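Local coordinates for tailspike protein (Siphovirus 9NA, PDB 3RIQ) that probably recognises and cleaves Salmonella lipopolysaccharide as an endorhamnosidase, serving as the receptor-binding tailspike of the phage, at residues Phe304-Asn314 and Trp327-Asp335; Gln393-Val404 and Thr414-Ala423. All coordinates share one frame; numbering follows the deposited sequence. Where two conformers were deposited one is given.

Both contacts join neighbouring coils of the right-handed beta-helix that makes up much of this tailspike chain. Contact 1 comes first along the chain and is complete before contact 2 begins; their centres lie about 20 Å apart and their nearest atoms about 9 Å apart, without touching. The parallel strands 311-318 and 333-340 of contact 1 lead through 355-362 and 381-388 to 402-409 and 421-427 of contact 2, so both belong to one face of the solenoid. Contact 2 also includes the pair 397-399 and 417-419, before the corner. Each contact reaches the second subunit, so the same successive coils that build one chain also contribute to the trimer interface.

Contact 1: Phe304-Asn314 and Trp327-Asp335; sequences FQLPTQHIIRN and WDGQKNIID
I311, I312 and R313 pair in parallel register with I333, I334 and D335, the two short strands running 4.7 Å apart and only 5° from parallel. Ahead of them, the buried N332 OD1 accepts from T308 OG1 at 2.8 Å and from H310 N at 2.8 Å, both in the carbonyl plane. Asparagine suits this place because its short amide brings one oxygen to two donors; with chi1 -56° it lies alongside the H310 imidazole, planes 8° apart. G329, with positive phi and no side chain, lets L306 O within 3.1 Å of its CA, while G329 N bonds F304 O. Q330 is long enough for NE2 to meet Q305 O at 2.9 Å. Beta-branched isoleucines, suited to extended strands, take four of the six paired positions: I312 CD1 packs on I334 CG1 at 4.1 Å, and I334 lies over a face of W327. On the other face, beside I311 and I333, a water joins R313 NE to D335 OD2; D335 OD1 bonds T357, and R313 NH1 bonds N269 of the second subunit. Apolar packing thus backs one face, a mixed, partly charged face meets a neighbouring subunit, and an amide serves the loops.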
loop_
_atom_site.group_PDB
_atom_site.type_symbol
_atom_site.label_atom_id
_atom_site.label_comp_id
_atom_site.label_asym_id
_atom_site.label_seq_id
_atom_site.Cartn_x
_atom_site.Cartn_y
_atom_site.Cartn_z
ATOM N N PHE A 304 -9.164 -21.022 18.573
ATOM C CA PHE A 304 -8.971 -20.199 17.364
ATOM C C PHE A 304 -9.525 -18.795 17.522
ATOM O O PHE A 304 -9.465 -18.014 16.581
ATOM C CB PHE A 304 -9.512 -20.828 16.056
ATOM C CG PHE A 304 -8.972 -22.201 15.757
ATOM C CD1 PHE A 304 -7.594 -22.440 15.719
ATOM C CD2 PHE A 304 -9.855 -23.263 15.485
ATOM C CE1 PHE A 304 -7.099 -23.705 15.399
ATOM C CE2 PHE A 304 -9.375 -24.569 15.160
ATOM C CZ PHE A 304 -7.993 -24.791 15.119
ATOM N N GLN A 305 -10.055 -18.458 18.699
ATOM C CA GLN A 305 -10.747 -17.158 18.862
ATOM C C GLN A 305 -10.157 -16.256 19.956
ATOM O O GLN A 305 -10.848 -15.389 20.516
ATOM C CB GLN A 305 -12.253 -17.393 19.075
ATOM C CG GLN A 305 -12.875 -18.179 17.940
ATOM C CD GLN A 305 -14.377 -18.329 18.040
ATOM O OE1 GLN A 305 -15.003 -17.972 19.044
ATOM N NE2 GLN A 305 -14.968 -18.895 16.986
ATOM N N LEU A 306 -8.871 -16.431 20.262
ATOM C CA LEU A 306 -8.253 -15.538 21.249
ATOM C C LEU A 306 -8.237 -14.109 20.726
ATOM O O LEU A 306 -8.058 -13.908 19.514
ATOM C CB LEU A 306 -6.808 -15.991 21.556
ATOM C CG LEU A 306 -6.708 -17.288 22.376
ATOM C CD1 LEU A 306 -5.298 -17.914 22.315
ATOM C CD2 LEU A 306 -7.153 -17.007 23.837
ATOM N N PRO A 307 -8.332 -13.105 21.623
ATOM C CA PRO A 307 -8.315 -11.723 21.162
ATOM C C PRO A 307 -6.883 -11.208 20.928
ATOM O O PRO A 307 -6.352 -10.382 21.664
ATOM C CB PRO A 307 -9.064 -10.979 22.272
ATOM C CG PRO A 307 -8.606 -11.720 23.557
ATOM C CD PRO A 307 -8.532 -13.188 23.090
ATOM N N THR A 308 -6.258 -11.739 19.896
ATOM C CA THR A 308 -4.849 -11.439 19.651
ATOM C C THR A 308 -4.604 -9.988 19.241
ATOM O O THR A 308 -3.542 -9.450 19.565
ATOM C CB THR A 308 -4.238 -12.423 18.647
ATOM O OG1 THR A 308 -5.111 -12.554 17.506
ATOM C CG2 THR A 308 -4.089 -13.804 19.306
ATOM N N GLN A 309 -5.538 -9.358 18.502
ATOM C CA GLN A 309 -5.412 -7.912 18.154
ATOM C C GLN A 309 -4.079 -7.588 17.481
ATOM O O GLN A 309 -3.473 -6.567 17.770
ATOM C CB GLN A 309 -5.557 -7.032 19.409
ATOM C CG GLN A 309 -6.971 -7.008 20.040
ATOM C CD GLN A 309 -7.149 -5.762 20.928
ATOM O OE1 GLN A 309 -7.259 -4.628 20.420
ATOM N NE2 GLN A 309 -7.135 -5.954 22.232
ATOM N N HIS A 310 -3.604 -8.456 16.591
ATOM C CA HIS A 310 -2.433 -8.116 15.799
ATOM C C HIS A 310 -2.826 -7.132 14.695
ATOM O O HIS A 310 -3.998 -7.042 14.285
ATOM C CB HIS A 310 -1.814 -9.368 15.176
ATOM C CG HIS A 310 -1.326 -10.373 16.177
ATOM N ND1 HIS A 310 -0.375 -10.077 17.134
ATOM C CD2 HIS A 310 -1.590 -11.697 16.297
ATOM C CE1 HIS A 310 -0.103 -11.174 17.827
ATOM N NE2 HIS A 310 -0.835 -12.171 17.345
ATOM N N ILE A 311 -1.827 -6.403 14.213
ATOM C CA ILE A 311 -1.915 -5.622 12.987
ATOM C C ILE A 311 -0.996 -6.244 11.960
ATOM O O ILE A 311 0.218 -6.409 12.212
ATOM C CB ILE A 311 -1.528 -4.139 13.239
ATOM C CG1 ILE A 311 -2.454 -3.509 14.300
ATOM C CG2 ILE A 311 -1.482 -3.349 11.917
ATOM C CD1 ILE A 311 -2.062 -2.047 14.728
ATOM N N ILE A 312 -1.577 -6.617 10.823
ATOM C CA ILE A 312 -0.829 -7.268 9.755
ATOM C C ILE A 312 -1.047 -6.442 8.497
ATOM O O ILE A 312 -2.183 -6.318 8.039
ATOM C CB ILE A 312 -1.367 -8.703 9.527
ATOM C CG1 ILE A 312 -1.164 -9.566 10.793
ATOM C CG2 ILE A 312 -0.661 -9.355 8.274
ATOM C CD1 ILE A 312 -1.935 -10.934 10.733
ATOM N N ARG A 313 0.010 -5.882 7.921
ATOM C CA ARG A 313 -0.192 -5.041 6.735
ATOM C C ARG A 313 0.989 -5.039 5.771
ATOM O O ARG A 313 2.151 -5.295 6.171
ATOM C CB ARG A 313 -0.582 -3.620 7.112
ATOM C CG ARG A 313 0.235 -2.984 8.140
ATOM C CD ARG A 313 -0.431 -1.668 8.720
ATOM N NE ARG A 313 -0.491 -0.585 7.729
ATOM C CZ ARG A 313 0.435 0.351 7.564
ATOM N NH1 ARG A 313 1.518 0.341 8.340
ATOM N NH2 ARG A 313 0.303 1.263 6.589
ATOM N N ASN A 314 0.672 -4.848 4.493
ATOM C CA ASN A 314 1.695 -4.688 3.430
ATOM C C ASN A 314 2.528 -5.954 3.222
ATOM O O ASN A 314 3.761 -5.888 3.051
ATOM C CB ASN A 314 2.566 -3.459 3.746
ATOM C CG ASN A 314 1.724 -2.194 3.955
ATOM O OD1 ASN A 314 0.840 -1.904 3.166
ATOM N ND2 ASN A 314 1.961 -1.484 5.037
ATOM N N TRP A 327 -3.847 -16.500 9.649
ATOM C CA TRP A 327 -3.931 -16.086 11.060
ATOM C C TRP A 327 -5.169 -16.710 11.680
ATOM O O TRP A 327 -6.076 -17.175 10.960
ATOM C CB TRP A 327 -4.019 -14.541 11.195
ATOM C CG TRP A 327 -5.166 -13.950 10.400
ATOM C CD1 TRP A 327 -6.469 -13.783 10.816
ATOM C CD2 TRP A 327 -5.122 -13.536 9.038
ATOM N NE1 TRP A 327 -7.239 -13.258 9.785
ATOM C CE2 TRP A 327 -6.438 -13.100 8.680
ATOM C CE3 TRP A 327 -4.096 -13.478 8.076
ATOM C CZ2 TRP A 327 -6.751 -12.645 7.380
ATOM C CZ3 TRP A 327 -4.389 -12.995 6.814
ATOM C CH2 TRP A 327 -5.714 -12.573 6.476
ATOM N N ASP A 328 -5.185 -16.737 13.008
ATOM C CA ASP A 328 -6.441 -17.051 13.745
ATOM C C ASP A 328 -6.698 -15.897 14.727
ATOM O O ASP A 328 -6.112 -14.821 14.603
ATOM C CB ASP A 328 -6.399 -18.421 14.469
ATOM C CG ASP A 328 -5.518 -18.408 15.720
ATOM O OD1 ASP A 328 -4.651 -17.511 15.804
ATOM O OD2 ASP A 328 -5.699 -19.285 16.609
ATOM N N GLY A 329 -7.519 -16.157 15.724
ATOM C CA GLY A 329 -7.856 -15.177 16.736
ATOM C C GLY A 329 -8.879 -14.171 16.232
ATOM O O GLY A 329 -9.491 -14.331 15.158
ATOM N N GLN A 330 -9.125 -13.171 17.055
ATOM C CA GLN A 330 -10.106 -12.140 16.712
ATOM C C GLN A 330 -9.602 -10.770 17.039
ATOM O O GLN A 330 -8.594 -10.622 17.717
ATOM C CB GLN A 330 -11.447 -12.393 17.418
ATOM C CG GLN A 330 -11.413 -12.322 18.967
ATOM C CD GLN A 330 -12.826 -12.462 19.539
ATOM O OE1 GLN A 330 -13.683 -11.570 19.345
ATOM N NE2 GLN A 330 -13.109 -13.596 20.151
ATOM N N LYS A 331 -10.299 -9.780 16.490
ATOM C CA LYS A 331 -9.974 -8.361 16.626
ATOM C C LYS A 331 -8.613 -8.017 16.015
ATOM O O LYS A 331 -8.031 -6.979 16.331
ATOM C CB LYS A 331 -10.043 -7.919 18.090
ATOM C CG LYS A 331 -11.454 -8.006 18.663
ATOM C CD LYS A 331 -11.475 -7.678 20.171
ATOM C CE LYS A 331 -11.644 -6.144 20.352
ATOM N NZ LYS A 331 -11.372 -5.584 21.688
ATOM N N ASN A 332 -8.157 -8.841 15.087
ATOM C CA ASN A 332 -6.989 -8.487 14.268
ATOM C C ASN A 332 -7.383 -7.523 13.163
ATOM O O ASN A 332 -8.528 -7.548 12.704
ATOM C CB ASN A 332 -6.376 -9.733 13.631
ATOM C CG ASN A 332 -5.987 -10.801 14.650
ATOM O OD1 ASN A 332 -5.116 -10.600 15.488
ATOM N ND2 ASN A 332 -6.630 -11.957 14.571
ATOM N N ILE A 333 -6.445 -6.695 12.719
ATOM C CA ILE A 333 -6.612 -5.814 11.533
ATOM C C ILE A 333 -5.624 -6.268 10.482
ATOM O O ILE A 333 -4.440 -6.348 10.761
ATOM C CB ILE A 333 -6.422 -4.315 11.901
ATOM C CG1 ILE A 333 -7.529 -3.886 12.851
ATOM C CG2 ILE A 333 -6.389 -3.449 10.630
ATOM C CD1 ILE A 333 -7.317 -2.509 13.492
ATOM N N ILE A 334 -6.129 -6.628 9.302
ATOM C CA ILE A 334 -5.293 -7.100 8.199
ATOM C C ILE A 334 -5.570 -6.214 7.013
ATOM O O ILE A 334 -6.723 -6.102 6.598
ATOM C CB ILE A 334 -5.571 -8.599 7.815
ATOM C CG1 ILE A 334 -5.349 -9.524 9.005
ATOM C CG2 ILE A 334 -4.651 -9.036 6.660
ATOM C CD1 ILE A 334 -6.600 -9.783 9.830
ATOM N N ASP A 335 -4.538 -5.565 6.472
ATOM C CA ASP A 335 -4.714 -4.694 5.303
ATOM C C ASP A 335 -3.571 -4.852 4.316
ATOM O O ASP A 335 -2.407 -4.803 4.725
ATOM C CB ASP A 335 -4.814 -3.198 5.721
ATOM C CG ASP A 335 -4.938 -2.280 4.510
ATOM O OD1 ASP A 335 -5.908 -2.492 3.722
ATOM O OD2 ASP A 335 -4.069 -1.406 4.269
HETATM O O HOH W 1 -6.800 -18.232 19.039
HETATM O O HOH W 2 -3.330 -14.890 16.185
HETATM O O HOH W 3 -10.004 -3.205 20.399
HETATM O O HOH W 4 -5.814 -5.254 15.746
HETATM O O HOH W 5 -2.974 0.030 6.316
HETATM O O HOH W 6 -1.475 -0.512 3.266
#

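Contact 2: Gln393-Val404 and Thr414-Ala423; sequences QGYAVYAPSSEV and TKKILCTYVA
L418 packs against two tyrosines of the other segment, Y395 and Y398. Its CB lies 3.8 Å from Y395 CE1, and CD2 runs alongside the Y398 ring in tight packing; the branched end also touches P400 CG. Y398 CD1 lies over the rim of one face of Y395, and K416 CD over the rim of the opposite face, a place for a lysine, whose methylene chain can pass the ring while NZ reaches a water bonded to G394 O. Beneath these side chains the backbones bond in parallel, L418 N to V397 O at 2.9 Å. This is coil-on-coil pairing in a right-handed beta-helix: strands 397-399 and 417-419 stack, both segments turn a corner (at P400-S401 and at T420), and strands starting near 402 and 421 stack on the next face. The first corner is a type I turn from A399 to S402, where proline's fixed phi (-56°) suits the second position. T420 OG1, turned opposite the carbonyl carbon (chi1 -69°), donates to a lone pair of P400 O over 2.7 Å, while T420 N bonds S402 O. Y421 N is left buried without a partner. Small C419 sits inside this bend, SG 3.8 Å from V404 CG2. At the far end T414 OG1 donates to G394 O at 2.7 Å. Further out, N372 holds Y395 N, S402 OG bonds G378 and S380 of the preceding coil, and Q433 of the second subunit donates to I417 O.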
loop_
_atom_site.group_PDB
_atom_site.type_symbol
_atom_site.label_atom_id
_atom_site.label_comp_id
_atom_site.label_asym_id
_atom_site.label_seq_id
_atom_site.Cartn_x
_atom_site.Cartn_y
_atom_site.Cartn_z
ATOM N N GLN A 393 -11.184 -25.285 -9.770
ATOM C CA GLN A 393 -11.449 -25.964 -8.499
ATOM C C GLN A 393 -11.912 -25.000 -7.415
ATOM O O GLN A 393 -11.380 -23.869 -7.272
ATOM C CB GLN A 393 -10.206 -26.671 -7.963
ATOM C CG GLN A 393 -9.779 -27.866 -8.768
ATOM C CD GLN A 393 -8.687 -28.691 -8.080
ATOM O OE1 GLN A 393 -7.973 -28.205 -7.196
ATOM N NE2 GLN A 393 -8.548 -29.949 -8.503
ATOM N N GLY A 394 -12.891 -25.445 -6.638
ATOM C CA GLY A 394 -13.262 -24.744 -5.397
ATOM C C GLY A 394 -13.883 -23.370 -5.597
ATOM O O GLY A 394 -14.562 -23.100 -6.628
ATOM N N TYR A 395 -13.683 -22.512 -4.597
ATOM C CA TYR A 395 -14.289 -21.169 -4.563
ATOM C C TYR A 395 -13.191 -20.110 -4.621
ATOM O O TYR A 395 -12.085 -20.317 -4.113
ATOM C CB TYR A 395 -14.995 -20.980 -3.221
ATOM C CG TYR A 395 -16.282 -21.793 -3.102
ATOM C CD1 TYR A 395 -17.518 -21.195 -3.259
ATOM C CD2 TYR A 395 -16.239 -23.161 -2.839
ATOM C CE1 TYR A 395 -18.704 -21.955 -3.169
ATOM C CE2 TYR A 395 -17.395 -23.927 -2.720
ATOM C CZ TYR A 395 -18.624 -23.320 -2.886
ATOM O OH TYR A 395 -19.755 -24.098 -2.778
ATOM N N ALA A 396 -13.528 -18.963 -5.196
ATOM C CA ALA A 396 -12.680 -17.778 -5.047
ATOM C C ALA A 396 -12.692 -17.264 -3.604
ATOM O O ALA A 396 -11.624 -16.965 -3.032
ATOM C CB ALA A 396 -13.139 -16.676 -6.001
ATOM N N VAL A 397 -13.899 -17.154 -3.031
ATOM C CA VAL A 397 -14.076 -16.762 -1.638
ATOM C C VAL A 397 -15.023 -17.733 -0.965
ATOM O O VAL A 397 -16.233 -17.792 -1.306
ATOM C CB VAL A 397 -14.604 -15.312 -1.481
ATOM C CG1 VAL A 397 -14.746 -14.941 -0.000
ATOM C CG2 VAL A 397 -13.642 -14.315 -2.173
ATOM N N TYR A 398 -14.486 -18.464 0.020
ATOM C CA TYR A 398 -15.295 -19.394 0.799
ATOM C C TYR A 398 -15.307 -18.856 2.226
ATOM O O TYR A 398 -14.356 -19.034 2.994
ATOM C CB TYR A 398 -14.731 -20.820 0.738
ATOM C CG TYR A 398 -15.635 -21.836 1.405
ATOM C CD1 TYR A 398 -16.649 -22.448 0.683
ATOM C CD2 TYR A 398 -15.487 -22.186 2.761
ATOM C CE1 TYR A 398 -17.493 -23.383 1.280
ATOM C CE2 TYR A 398 -16.324 -23.110 3.357
ATOM C CZ TYR A 398 -17.337 -23.693 2.611
ATOM O OH TYR A 398 -18.188 -24.627 3.172
ATOM N N ALA A 399 -16.390 -18.172 2.567
ATOM C CA ALA A 399 -16.452 -17.409 3.824
ATOM C C ALA A 399 -17.912 -17.385 4.316
ATOM O O ALA A 399 -18.525 -16.326 4.427
ATOM C CB ALA A 399 -15.880 -15.994 3.602
ATOM N N PRO A 400 -18.452 -18.565 4.647
ATOM C CA PRO A 400 -19.906 -18.694 4.807
ATOM C C PRO A 400 -20.535 -17.748 5.819
ATOM O O PRO A 400 -21.676 -17.340 5.638
ATOM C CB PRO A 400 -20.082 -20.135 5.292
ATOM C CG PRO A 400 -18.852 -20.827 4.936
ATOM C CD PRO A 400 -17.759 -19.865 4.756
ATOM N N SER A 401 -19.805 -17.427 6.891
ATOM C CA SER A 401 -20.340 -16.596 7.960
ATOM C C SER A 401 -19.857 -15.155 7.892
ATOM O O SER A 401 -20.149 -14.357 8.783
ATOM C CB SER A 401 -19.949 -17.185 9.310
ATOM O OG SER A 401 -20.556 -18.450 9.467
ATOM N N SER A 402 -19.167 -14.806 6.801
ATOM C CA SER A 402 -18.567 -13.472 6.679
ATOM C C SER A 402 -19.366 -12.575 5.765
ATOM O O SER A 402 -20.225 -13.054 5.018
ATOM C CB SER A 402 -17.136 -13.589 6.173
ATOM O OG SER A 402 -16.342 -14.314 7.096
ATOM N N GLU A 403 -19.085 -11.279 5.814
ATOM C CA GLU A 403 -19.607 -10.357 4.813
ATOM C C GLU A 403 -18.476 -9.832 3.940
ATOM O O GLU A 403 -17.335 -9.707 4.391
ATOM C CB GLU A 403 -20.386 -9.235 5.460
ATOM C CG GLU A 403 -19.572 -8.321 6.318
ATOM C CD GLU A 403 -20.450 -7.245 6.927
ATOM O OE1 GLU A 403 -21.164 -6.548 6.170
ATOM O OE2 GLU A 403 -20.447 -7.089 8.154
ATOM N N VAL A 404 -18.807 -9.543 2.689
ATOM C CA VAL A 404 -17.836 -9.140 1.683
ATOM C C VAL A 404 -18.314 -7.867 0.966
ATOM O O VAL A 404 -19.512 -7.672 0.791
ATOM C CB VAL A 404 -17.672 -10.289 0.649
ATOM C CG1 VAL A 404 -16.545 -10.005 -0.294
ATOM C CG2 VAL A 404 -17.406 -11.621 1.341
ATOM N N THR A 414 -12.056 -20.224 -10.998
ATOM C CA THR A 414 -13.256 -20.134 -10.167
ATOM C C THR A 414 -13.539 -18.674 -9.794
ATOM O O THR A 414 -12.619 -17.875 -9.508
ATOM C CB THR A 414 -13.154 -20.992 -8.895
ATOM O OG1 THR A 414 -14.361 -20.823 -8.142
ATOM C CG2 THR A 414 -11.910 -20.623 -8.030
ATOM N N LYS A 415 -14.832 -18.341 -9.832
ATOM C CA LYS A 415 -15.331 -17.020 -9.450
ATOM C C LYS A 415 -16.429 -17.130 -8.398
ATOM O O LYS A 415 -17.141 -16.160 -8.140
ATOM C CB LYS A 415 -15.885 -16.265 -10.673
ATOM C CG LYS A 415 -15.063 -16.387 -11.942
ATOM C CD LYS A 415 -15.388 -15.244 -12.900
ATOM C CE LYS A 415 -15.485 -15.752 -14.317
ATOM N NZ LYS A 415 -14.346 -16.654 -14.592
ATOM N N LYS A 416 -16.545 -18.300 -7.763
ATOM C CA LYS A 416 -17.592 -18.528 -6.785
ATOM C C LYS A 416 -17.324 -17.825 -5.461
ATOM O O LYS A 416 -16.225 -17.917 -4.898
ATOM C CB LYS A 416 -17.781 -20.044 -6.539
ATOM C CG LYS A 416 -18.198 -20.835 -7.785
ATOM C CD LYS A 416 -18.456 -22.333 -7.448
ATOM C CE LYS A 416 -18.858 -23.120 -8.710
ATOM N NZ LYS A 416 -17.838 -22.983 -9.802
ATOM N N ILE A 417 -18.353 -17.148 -4.969
ATOM C CA ILE A 417 -18.331 -16.426 -3.682
ATOM C C ILE A 417 -19.447 -16.980 -2.793
ATOM O O ILE A 417 -20.645 -16.943 -3.166
ATOM C CB ILE A 417 -18.578 -14.904 -3.887
ATOM C CG1 ILE A 417 -17.520 -14.315 -4.824
ATOM C CG2 ILE A 417 -18.648 -14.199 -2.529
ATOM C CD1 ILE A 417 -17.768 -12.897 -5.263
ATOM N N LEU A 418 -19.053 -17.537 -1.640
ATOM C CA LEU A 418 -20.009 -18.057 -0.672
ATOM C C LEU A 418 -19.851 -17.275 0.621
ATOM O O LEU A 418 -18.785 -17.331 1.238
ATOM C CB LEU A 418 -19.794 -19.568 -0.398
ATOM C CG LEU A 418 -20.603 -20.206 0.769
ATOM C CD1 LEU A 418 -22.052 -20.155 0.473
ATOM C CD2 LEU A 418 -20.175 -21.622 1.043
ATOM N N CYS A 419 -20.890 -16.550 1.025
ATOM C CA CYS A 419 -20.814 -15.737 2.242
ATOM C C CYS A 419 -22.186 -15.380 2.721
ATOM O O CYS A 419 -23.172 -15.808 2.126
ATOM C CB CYS A 419 -19.960 -14.466 2.020
ATOM S SG CYS A 419 -20.720 -13.377 0.827
ATOM N N THR A 420 -22.269 -14.630 3.820
ATOM C CA THR A 420 -23.569 -14.286 4.388
ATOM C C THR A 420 -24.185 -13.061 3.721
ATOM O O THR A 420 -25.413 -12.969 3.536
ATOM C CB THR A 420 -23.453 -14.011 5.901
ATOM O OG1 THR A 420 -23.169 -15.237 6.570
ATOM C CG2 THR A 420 -24.758 -13.491 6.475
ATOM N N TYR A 421 -23.334 -12.104 3.391
ATOM C CA TYR A 421 -23.806 -10.837 2.834
ATOM C C TYR A 421 -22.779 -10.318 1.822
ATOM O O TYR A 421 -21.574 -10.293 2.123
ATOM C CB TYR A 421 -24.021 -9.793 3.966
ATOM C CG TYR A 421 -24.481 -8.465 3.412
ATOM C CD1 TYR A 421 -25.828 -8.278 3.007
ATOM C CD2 TYR A 421 -23.586 -7.405 3.231
ATOM C CE1 TYR A 421 -26.253 -7.056 2.450
ATOM C CE2 TYR A 421 -24.013 -6.191 2.664
ATOM C CZ TYR A 421 -25.330 -6.021 2.293
ATOM O OH TYR A 421 -25.717 -4.825 1.713
ATOM N N VAL A 422 -23.282 -9.896 0.662
ATOM C CA VAL A 422 -22.487 -9.292 -0.401
ATOM C C VAL A 422 -22.986 -7.843 -0.539
ATOM O O VAL A 422 -24.177 -7.618 -0.761
ATOM C CB VAL A 422 -22.672 -10.067 -1.746
ATOM C CG1 VAL A 422 -22.019 -9.332 -2.884
ATOM C CG2 VAL A 422 -22.108 -11.502 -1.656
ATOM N N ALA A 423 -22.087 -6.874 -0.415
ATOM C CA ALA A 423 -22.477 -5.462 -0.425
ATOM C C ALA A 423 -22.853 -4.923 -1.798
ATOM O O ALA A 423 -22.492 -5.493 -2.832
ATOM C CB ALA A 423 -21.332 -4.613 0.153
HETATM O O HOH W 7 -15.906 -24.794 -8.236
#